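Local coordinates for protein D-alanine--D-alanine ligase (Acinetobacter baumannii ACICU, PDB 5D8D) that catalyses the ATP-dependent joining of two D-alanine molecules into D-alanyl-D-alanine, a building block for bacterial cell wall peptidoglycan, at residues A[8-13]-A[38-43]; A[87-92]-A[246-251]; A[186-191]-A[252-257]. One frame throughout, in Å; residues are numbered along the deposited sequence.

Overall arrangement
Contact 1 is complete before the others begin, whereas the segments of contacts 2 and 3 alternate along the chain. Contact 1 pairs the first two strands of the parallel sheet. Contact 2 brings residues 87-92, leading into helix 91-97, against the loop between helix 229-245 and strand 252-259. Contact 3 pairs that same strand with strand 181-189 in an antiparallel sheet of the ATP-grasp region. Contacts 2 and 3 touch, Gly250 O lying 2.9 Å from Gly191 N, with centres about 12 Å apart. The centre of contact 1 is about 21 Å from that of contact 2 and about 25 Å from that of contact 3. Contact 2 thus links the N-terminal region to the loop entering strand 252-259, which carries the predicted metal ligand Asp255.

Contact 1: A[8-13]-A[38-43]; sequences GKVAVL and SGVQAE
Glu43, Gln41 and Val10 account for most of the surface shared by strands 9-13 and 41-45, which run parallel. Val10 supplies the backbone register: its N donates to Gln41 O at 3.0 Å, nearly straight at 174°, and its O accepts from Glu43 N at 3.1 Å. The bonding continues with Val12 N to Glu43 O at 2.9 Å. The beta-branched Val10 also suits an extended strand that must fill a core: its CG1 meets Val40 CG2 at 3.6 Å, the two side chains crossing at about a right angle, while CG2 lies more loosely against the small Ala42 CB. On the opposite face, Gln41 is extended beyond CG, which carries its amide alongside Gly8 and Lys9; such a long, flexible chain suits an exposed edge. Its CB packs on Gly8 O at 3.6 Å and its OE1 on Lys9 CG at 3.7 Å, while NE2 makes a weak hydrogen bond to Ala4 O. Glu43 crosses Lys9 obliquely; Lys9 NZ to Glu43 OE1, 4.0 Å, is a long salt bridge, and the firmer partner of OE1 is the hydroxyl of Tyr58. This is the strand pairing of a beta-alpha-beta unit. Its connecting helix 21-37 lays Leu32 and Leu35 over Ala42, with Leu35 also touching Val12 and Val40; strand 60-63 flanks strand 9-13 on its other edge, and Leu300 of helix 292-301 reaches Val10.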
loop_
_atom_site.group_PDB
_atom_site.type_symbol
_atom_site.label_atom_id
_atom_site.label_comp_id
_atom_site.label_asym_id
_atom_site.label_seq_id
_atom_site.Cartn_x
_atom_site.Cartn_y
_atom_site.Cartn_z
ATOM N N GLY A 8 -16.750 22.344 11.386
ATOM C CA GLY A 8 -16.091 22.377 12.692
ATOM C C GLY A 8 -14.619 22.753 12.502
ATOM O O GLY A 8 -14.308 23.555 11.621
ATOM N N LYS A 9 -13.713 22.177 13.303
ATOM C CA LYS A 9 -12.307 22.621 13.287
ATOM C C LYS A 9 -11.583 21.813 12.248
ATOM O O LYS A 9 -11.585 20.606 12.355
ATOM C CB LYS A 9 -11.631 22.507 14.644
ATOM C CG LYS A 9 -12.119 23.533 15.640
ATOM C CD LYS A 9 -11.304 23.554 16.927
ATOM C CE LYS A 9 -10.028 24.372 16.784
ATOM N NZ LYS A 9 -8.943 23.803 17.634
ATOM N N VAL A 10 -11.001 22.468 11.223
ATOM C CA VAL A 10 -10.272 21.739 10.207
ATOM C C VAL A 10 -8.811 22.016 10.289
ATOM O O VAL A 10 -8.419 23.144 10.453
ATOM C CB VAL A 10 -10.894 21.776 8.773
ATOM C CG1 VAL A 10 -12.162 22.595 8.679
ATOM C CG2 VAL A 10 -9.878 22.052 7.685
ATOM N N ALA A 11 -8.016 20.941 10.191
ATOM C CA ALA A 11 -6.567 21.037 10.126
ATOM C C ALA A 11 -6.101 20.931 8.687
ATOM O O ALA A 11 -6.399 19.952 8.020
ATOM C CB ALA A 11 -5.925 19.943 10.949
ATOM N N VAL A 12 -5.373 21.935 8.217
ATOM C CA VAL A 12 -4.749 21.886 6.910
ATOM C C VAL A 12 -3.324 21.415 7.127
ATOM O O VAL A 12 -2.483 22.148 7.678
ATOM C CB VAL A 12 -4.788 23.233 6.222
ATOM C CG1 VAL A 12 -4.020 23.184 4.911
ATOM C CG2 VAL A 12 -6.237 23.603 5.963
ATOM N N LEU A 13 -3.084 20.184 6.692
ATOM C CA LEU A 13 -1.845 19.484 6.947
ATOM C C LEU A 13 -0.867 19.876 5.847
ATOM O O LEU A 13 -1.126 19.596 4.687
ATOM C CB LEU A 13 -2.098 17.951 6.987
ATOM C CG LEU A 13 -2.138 17.038 8.253
ATOM C CD1 LEU A 13 -2.134 17.744 9.573
ATOM C CD2 LEU A 13 -3.290 16.054 8.209
ATOM N N SER A 38 -13.822 31.280 2.794
ATOM C CA SER A 38 -15.105 30.570 2.718
ATOM C C SER A 38 -15.789 30.373 4.080
ATOM O O SER A 38 -16.798 29.675 4.178
ATOM C CB SER A 38 -14.926 29.223 2.025
ATOM O OG SER A 38 -14.191 29.347 0.833
ATOM N N GLY A 39 -15.233 30.959 5.132
ATOM C CA GLY A 39 -15.807 30.849 6.477
ATOM C C GLY A 39 -15.593 29.536 7.191
ATOM O O GLY A 39 -16.225 29.321 8.238
ATOM N N VAL A 40 -14.702 28.670 6.689
ATOM C CA VAL A 40 -14.368 27.448 7.444
ATOM C C VAL A 40 -13.276 27.744 8.476
ATOM O O VAL A 40 -12.455 28.603 8.253
ATOM C CB VAL A 40 -14.090 26.164 6.606
ATOM C CG1 VAL A 40 -14.462 26.288 5.143
ATOM C CG2 VAL A 40 -12.683 25.661 6.807
ATOM N N GLN A 41 -13.326 27.078 9.621
ATOM C CA GLN A 41 -12.379 27.320 10.719
ATOM C C GLN A 41 -11.159 26.487 10.444
ATOM O O GLN A 41 -11.010 25.437 11.036
ATOM C CB GLN A 41 -12.897 26.860 12.100
ATOM C CG GLN A 41 -14.018 27.641 12.740
ATOM C CD GLN A 41 -14.468 26.945 14.020
ATOM O OE1 GLN A 41 -13.679 26.782 14.960
ATOM N NE2 GLN A 41 -15.716 26.475 14.038
ATOM N N ALA A 42 -10.285 26.956 9.573
ATOM C CA ALA A 42 -9.073 26.212 9.211
ATOM C C ALA A 42 -7.844 26.722 9.986
ATOM O O ALA A 42 -7.764 27.911 10.309
ATOM C CB ALA A 42 -8.852 26.327 7.730
ATOM N N GLU A 43 -6.906 25.816 10.279
ATOM C CA GLU A 43 -5.621 26.156 10.915
ATOM C C GLU A 43 -4.535 25.331 10.269
ATOM O O GLU A 43 -4.681 24.139 10.044
ATOM C CB GLU A 43 -5.639 25.892 12.427
ATOM C CG GLU A 43 -6.835 26.501 13.158
ATOM C CD GLU A 43 -6.870 26.239 14.680
ATOM O OE1 GLU A 43 -6.211 25.289 15.158
ATOM O OE2 GLU A 43 -7.578 26.992 15.409
#

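Contact 2: A[87-92]-A[246-251]; sequences TGTGVQ and VGAEGW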
loop_
_atom_site.group_PDB
_atom_site.type_symbol
_atom_site.label_atom_id
_atom_site.label_comp_id
_atom_site.label_asym_id
_atom_site.label_seq_id
_atom_site.Cartn_x
_atom_site.Cartn_y
_atom_site.Cartn_z
ATOM N N THR A 87 -9.226 14.147 3.594
ATOM C CA THR A 87 -9.434 14.306 2.157
ATOM C C THR A 87 -8.616 13.270 1.388
ATOM O O THR A 87 -7.622 12.784 1.875
ATOM C CB THR A 87 -8.991 15.714 1.715
ATOM O OG1 THR A 87 -7.661 15.984 2.177
ATOM C CG2 THR A 87 -9.896 16.751 2.293
ATOM N N GLY A 88 -9.044 12.943 0.180
ATOM C CA GLY A 88 -8.245 12.146 -0.715
ATOM C C GLY A 88 -8.255 10.655 -0.456
ATOM O O GLY A 88 -9.178 10.132 0.161
ATOM N N THR A 89 -7.220 9.984 -0.959
ATOM C CA THR A 89 -7.113 8.548 -0.920
ATOM C C THR A 89 -6.757 7.984 0.483
ATOM O O THR A 89 -6.100 8.650 1.278
ATOM C CB THR A 89 -6.103 8.075 -1.969
ATOM O OG1 THR A 89 -6.503 8.557 -3.254
ATOM C CG2 THR A 89 -6.038 6.577 -2.020
ATOM N N GLY A 90 -7.192 6.750 0.769
ATOM C CA GLY A 90 -6.899 6.071 2.068
ATOM C C GLY A 90 -5.476 5.539 2.110
ATOM O O GLY A 90 -4.664 5.784 1.212
ATOM N N VAL A 91 -5.198 4.762 3.143
ATOM C CA VAL A 91 -3.869 4.155 3.365
ATOM C C VAL A 91 -3.443 3.294 2.196
ATOM O O VAL A 91 -2.329 3.445 1.658
ATOM C CB VAL A 91 -3.841 3.296 4.660
ATOM C CG1 VAL A 91 -2.435 2.752 4.933
ATOM C CG2 VAL A 91 -4.257 4.145 5.860
ATOM N N GLN A 92 -4.294 2.353 1.818
ATOM C CA GLN A 92 -3.881 1.393 0.767
ATOM C C GLN A 92 -3.541 2.044 -0.604
ATOM O O GLN A 92 -2.416 1.884 -1.171
ATOM C CB GLN A 92 -4.945 0.320 0.586
ATOM C CG GLN A 92 -4.541 -0.700 -0.445
ATOM C CD GLN A 92 -5.553 -1.786 -0.554
ATOM O OE1 GLN A 92 -6.680 -1.560 -0.944
ATOM N NE2 GLN A 92 -5.158 -2.967 -0.189
ATOM N N VAL A 246 -6.752 1.361 -8.529
ATOM C CA VAL A 246 -5.673 1.513 -7.581
ATOM C C VAL A 246 -6.278 1.889 -6.227
ATOM O O VAL A 246 -5.565 1.927 -5.232
ATOM C CB VAL A 246 -4.687 2.557 -8.118
ATOM C CG1 VAL A 246 -5.153 3.963 -7.752
ATOM C CG2 VAL A 246 -3.295 2.289 -7.614
ATOM N N GLY A 247 -7.593 2.159 -6.190
ATOM C CA GLY A 247 -8.288 2.495 -4.957
ATOM C C GLY A 247 -8.218 3.970 -4.543
ATOM O O GLY A 247 -8.425 4.284 -3.369
ATOM N N ALA A 248 -7.952 4.881 -5.494
ATOM C CA ALA A 248 -7.914 6.325 -5.192
ATOM C C ALA A 248 -9.319 6.822 -4.910
ATOM O O ALA A 248 -10.266 6.241 -5.445
ATOM C CB ALA A 248 -7.299 7.113 -6.335
ATOM N N GLU A 249 -9.461 7.867 -4.086
ATOM C CA GLU A 249 -10.799 8.424 -3.766
ATOM C C GLU A 249 -10.739 9.925 -3.722
ATOM O O GLU A 249 -9.710 10.486 -3.348
ATOM C CB GLU A 249 -11.311 7.981 -2.392
ATOM C CG GLU A 249 -11.875 6.569 -2.283
ATOM C CD GLU A 249 -12.278 6.280 -0.832
ATOM O OE1 GLU A 249 -13.384 6.720 -0.411
ATOM O OE2 GLU A 249 -11.464 5.663 -0.092
ATOM N N GLY A 250 -11.857 10.561 -4.078
ATOM C CA GLY A 250 -11.996 12.014 -3.940
ATOM C C GLY A 250 -11.351 12.850 -5.050
ATOM O O GLY A 250 -12.008 13.307 -5.951
ATOM N N TRP A 251 -10.064 13.050 -4.977
ATOM C CA TRP A 251 -9.423 13.910 -5.902
ATOM C C TRP A 251 -8.027 13.416 -6.123
ATOM O O TRP A 251 -7.595 12.544 -5.442
ATOM C CB TRP A 251 -9.466 15.329 -5.352
ATOM C CG TRP A 251 -8.511 15.600 -4.251
ATOM C CD1 TRP A 251 -8.481 15.028 -3.020
ATOM C CD2 TRP A 251 -7.447 16.561 -4.276
ATOM N NE1 TRP A 251 -7.455 15.566 -2.278
ATOM C CE2 TRP A 251 -6.805 16.502 -3.035
ATOM C CE3 TRP A 251 -6.977 17.468 -5.242
ATOM C CZ2 TRP A 251 -5.710 17.313 -2.727
ATOM C CZ3 TRP A 251 -5.877 18.276 -4.938
ATOM C CH2 TRP A 251 -5.268 18.196 -3.688
#
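Thr89 and Glu249 make the one hydrogen bond between these two segments, which run in nearly opposite directions where they touch: Glu249 N donates to Thr89 OG1 at 3.1 Å, with an angle of 157° at the hydrogen. Thr89 has OG1 anti to its carbonyl carbon (chi1 -56°), a torsion that turns the hydroxyl toward this amide. Threonine suits the place because its two branches do different work. While OG1 accepts the bond and also rests against Ala248 CB at 3.5 Å, the methyl CG2 packs on Gly247 O at 3.6 Å.

Weaker polar contact comes from the backbone, where Gly88 CA points a hydrogen at Glu249 O across 3.4 Å. Trp251 adds van der Waals contact at the Gly88 end. Its indole, with CG in the crowded position between backbone N and carbonyl carbon (chi1 75°), offers its edge to Gly88, CD1 lying 3.7 Å from Gly88 CA. A beta-carbon on Gly88 would come within about 3.4 Å of Trp251 NE1, so glycine fits both the positive phi and the close indole. Gly247, also at positive phi, ends helix 229-245 in a Schellman motif. Around the contact, Gln302 accepts a hydrogen bond from Gly88 N, and Ile299 of helix 292-301 touches both Thr87 and Trp251.

With a single direct hydrogen bond, this contact between the N-terminal region and the ATP-grasp region depends more on the close fit of glycine backbone, a threonine and an indole edge than on charge or an extensive apolar core.

Contact 3: A[186-191]-A[252-257]; sequences ISFLNG and GRIDAM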
loop_
_atom_site.group_PDB
_atom_site.type_symbol
_atom_site.label_atom_id
_atom_site.label_comp_id
_atom_site.label_asym_id
_atom_site.label_seq_id
_atom_site.Cartn_x
_atom_site.Cartn_y
_atom_site.Cartn_z
ATOM N N ILE A 186 -5.166 14.013 -16.102
ATOM C CA ILE A 186 -6.615 13.984 -15.916
ATOM C C ILE A 186 -6.830 14.125 -14.432
ATOM O O ILE A 186 -6.456 13.255 -13.693
ATOM C CB ILE A 186 -7.181 12.681 -16.466
ATOM C CG1 ILE A 186 -6.908 12.664 -17.962
ATOM C CG2 ILE A 186 -8.676 12.583 -16.172
ATOM C CD1 ILE A 186 -5.565 12.108 -18.365
ATOM N N SER A 187 -7.408 15.234 -14.019
ATOM C CA SER A 187 -7.602 15.541 -12.618
ATOM C C SER A 187 -8.906 14.959 -12.142
ATOM O O SER A 187 -9.788 14.695 -12.931
ATOM C CB SER A 187 -7.613 17.056 -12.406
ATOM O OG SER A 187 -6.383 17.639 -12.803
ATOM N N PHE A 188 -9.044 14.787 -10.834
ATOM C CA PHE A 188 -10.258 14.186 -10.297
ATOM C C PHE A 188 -10.828 15.058 -9.214
ATOM O O PHE A 188 -10.091 15.653 -8.457
ATOM C CB PHE A 188 -9.992 12.736 -9.804
ATOM C CG PHE A 188 -9.973 11.722 -10.917
ATOM C CD1 PHE A 188 -8.836 11.550 -11.690
ATOM C CD2 PHE A 188 -11.115 10.992 -11.230
ATOM C CE1 PHE A 188 -8.814 10.673 -12.751
ATOM C CE2 PHE A 188 -11.102 10.087 -12.293
ATOM C CZ PHE A 188 -9.932 9.921 -13.043
ATOM N N LEU A 189 -12.141 15.146 -9.195
ATOM C CA LEU A 189 -12.867 15.808 -8.147
ATOM C C LEU A 189 -14.172 15.087 -7.899
ATOM O O LEU A 189 -14.831 14.678 -8.815
ATOM C CB LEU A 189 -13.121 17.257 -8.490
ATOM C CG LEU A 189 -13.848 18.039 -7.417
ATOM C CD1 LEU A 189 -13.037 18.157 -6.169
ATOM C CD2 LEU A 189 -14.225 19.404 -7.903
ATOM N N ASN A 190 -14.516 14.945 -6.631
ATOM C CA ASN A 190 -15.602 14.072 -6.151
ATOM C C ASN A 190 -15.667 12.724 -6.880
ATOM O O ASN A 190 -16.682 12.304 -7.438
ATOM C CB ASN A 190 -16.908 14.849 -6.132
ATOM C CG ASN A 190 -16.815 16.104 -5.249
ATOM O OD1 ASN A 190 -16.007 16.171 -4.300
ATOM N ND2 ASN A 190 -17.630 17.105 -5.561
ATOM N N GLY A 191 -14.507 12.086 -6.896
ATOM C CA GLY A 191 -14.309 10.821 -7.562
ATOM C C GLY A 191 -14.373 10.810 -9.067
ATOM O O GLY A 191 -14.141 9.760 -9.635
ATOM N N GLY A 252 -7.346 13.973 -7.101
ATOM C CA GLY A 252 -6.075 13.451 -7.579
ATOM C C GLY A 252 -5.931 13.596 -9.094
ATOM O O GLY A 252 -6.815 14.122 -9.782
ATOM N N ARG A 253 -4.813 13.117 -9.603
ATOM C CA ARG A 253 -4.506 13.189 -11.021
ATOM C C ARG A 253 -4.030 11.822 -11.484
ATOM O O ARG A 253 -3.314 11.131 -10.730
ATOM C CB ARG A 253 -3.380 14.165 -11.264
ATOM C CG ARG A 253 -3.716 15.635 -11.063
ATOM C CD ARG A 253 -2.457 16.517 -11.138
ATOM N NE ARG A 253 -1.613 16.086 -12.244
ATOM C CZ ARG A 253 -0.290 16.164 -12.305
ATOM N NH1 ARG A 253 0.419 16.723 -11.325
ATOM N NH2 ARG A 253 0.334 15.690 -13.393
ATOM N N ILE A 254 -4.418 11.452 -12.707
ATOM C CA ILE A 254 -3.793 10.364 -13.423
ATOM C C ILE A 254 -3.050 10.963 -14.586
ATOM O O ILE A 254 -3.616 11.775 -15.326
ATOM C CB ILE A 254 -4.842 9.433 -14.011
ATOM C CG1 ILE A 254 -5.730 8.851 -12.888
ATOM C CG2 ILE A 254 -4.176 8.342 -14.859
ATOM C CD1 ILE A 254 -5.172 7.642 -12.181
ATOM N N ASP A 255 -1.807 10.559 -14.788
ATOM C CA ASP A 255 -1.078 10.945 -16.004
ATOM C C ASP A 255 -1.118 9.840 -17.048
ATOM O O ASP A 255 -1.064 8.637 -16.727
ATOM C CB ASP A 255 0.357 11.264 -15.690
ATOM C CG ASP A 255 0.509 12.529 -14.849
ATOM O OD1 ASP A 255 -0.468 13.319 -14.655
ATOM O OD2 ASP A 255 1.653 12.722 -14.381
ATOM N N ALA A 256 -1.200 10.242 -18.304
ATOM C CA ALA A 256 -1.293 9.274 -19.394
ATOM C C ALA A 256 -0.601 9.795 -20.653
ATOM O O ALA A 256 -0.318 10.987 -20.774
ATOM C CB ALA A 256 -2.749 8.939 -19.665
ATOM N N MET A 257 -0.302 8.868 -21.551
ATOM C CA MET A 257 0.288 9.122 -22.865
ATOM C C MET A 257 -0.744 8.800 -23.965
ATOM O O MET A 257 -1.503 7.842 -23.830
ATOM C CB MET A 257 1.485 8.192 -23.032
ATOM C CG MET A 257 2.686 8.810 -23.698
ATOM S SD MET A 257 3.508 10.005 -22.638
ATOM C CE MET A 257 5.234 9.809 -23.134
#
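Phe188 and Ile254 lean obliquely across one another on the same face of two antiparallel strands, CE1 of the ring meeting Ile254 CG1 at 3.6 Å. The ring turns its edge to Gly252 O, which lies near its plane, while Phe188 CB sits 3.5 Å from that oxygen. Glycine suits position 252 because at its backbone angles a beta-carbon would be jammed against the carbonyl oxygen of Trp251. Farther along the same face, Ile186 extends its CD1 over Ile254 O at 3.6 Å and loosely toward the small Ala256 CB. These apolar residues suit a face covered by helix 229-245, where Phe243 stacks on Phe188 and Cys239 touches both isoleucines.

On the opposite face Ser187 and Arg253 form a non-hydrogen-bonded pair, Ser187 OG lying 3.8 Å from Arg253 CG; this buried hydroxyl has no polar partner in the model. Arg253 bends at chi3 (43°), which places NE, and NE donates to Thr185 OG1. Its NH2 forms a salt bridge with Asp255 OD1 at 2.8 Å, though as a hydrogen bond it is weak. OD1 is also hydrogen-bonded to Thr185 OG1.

The backbones are joined by the reciprocal bonds Ile186 N to Ile254 O, 2.8 Å, and Ile254 N to Ile186 O, 2.9 Å; those between Phe188 and Gly252 are weak. Such an antiparallel sheet, with a helix packed on one face and Ser187, Arg253 and Asp255 on the other, belongs to the ATP-grasp fold, and Asp255, with Glu268 and Asn270 of neighbouring strand 264-270, is predicted to bind the two magnesium or manganese ions.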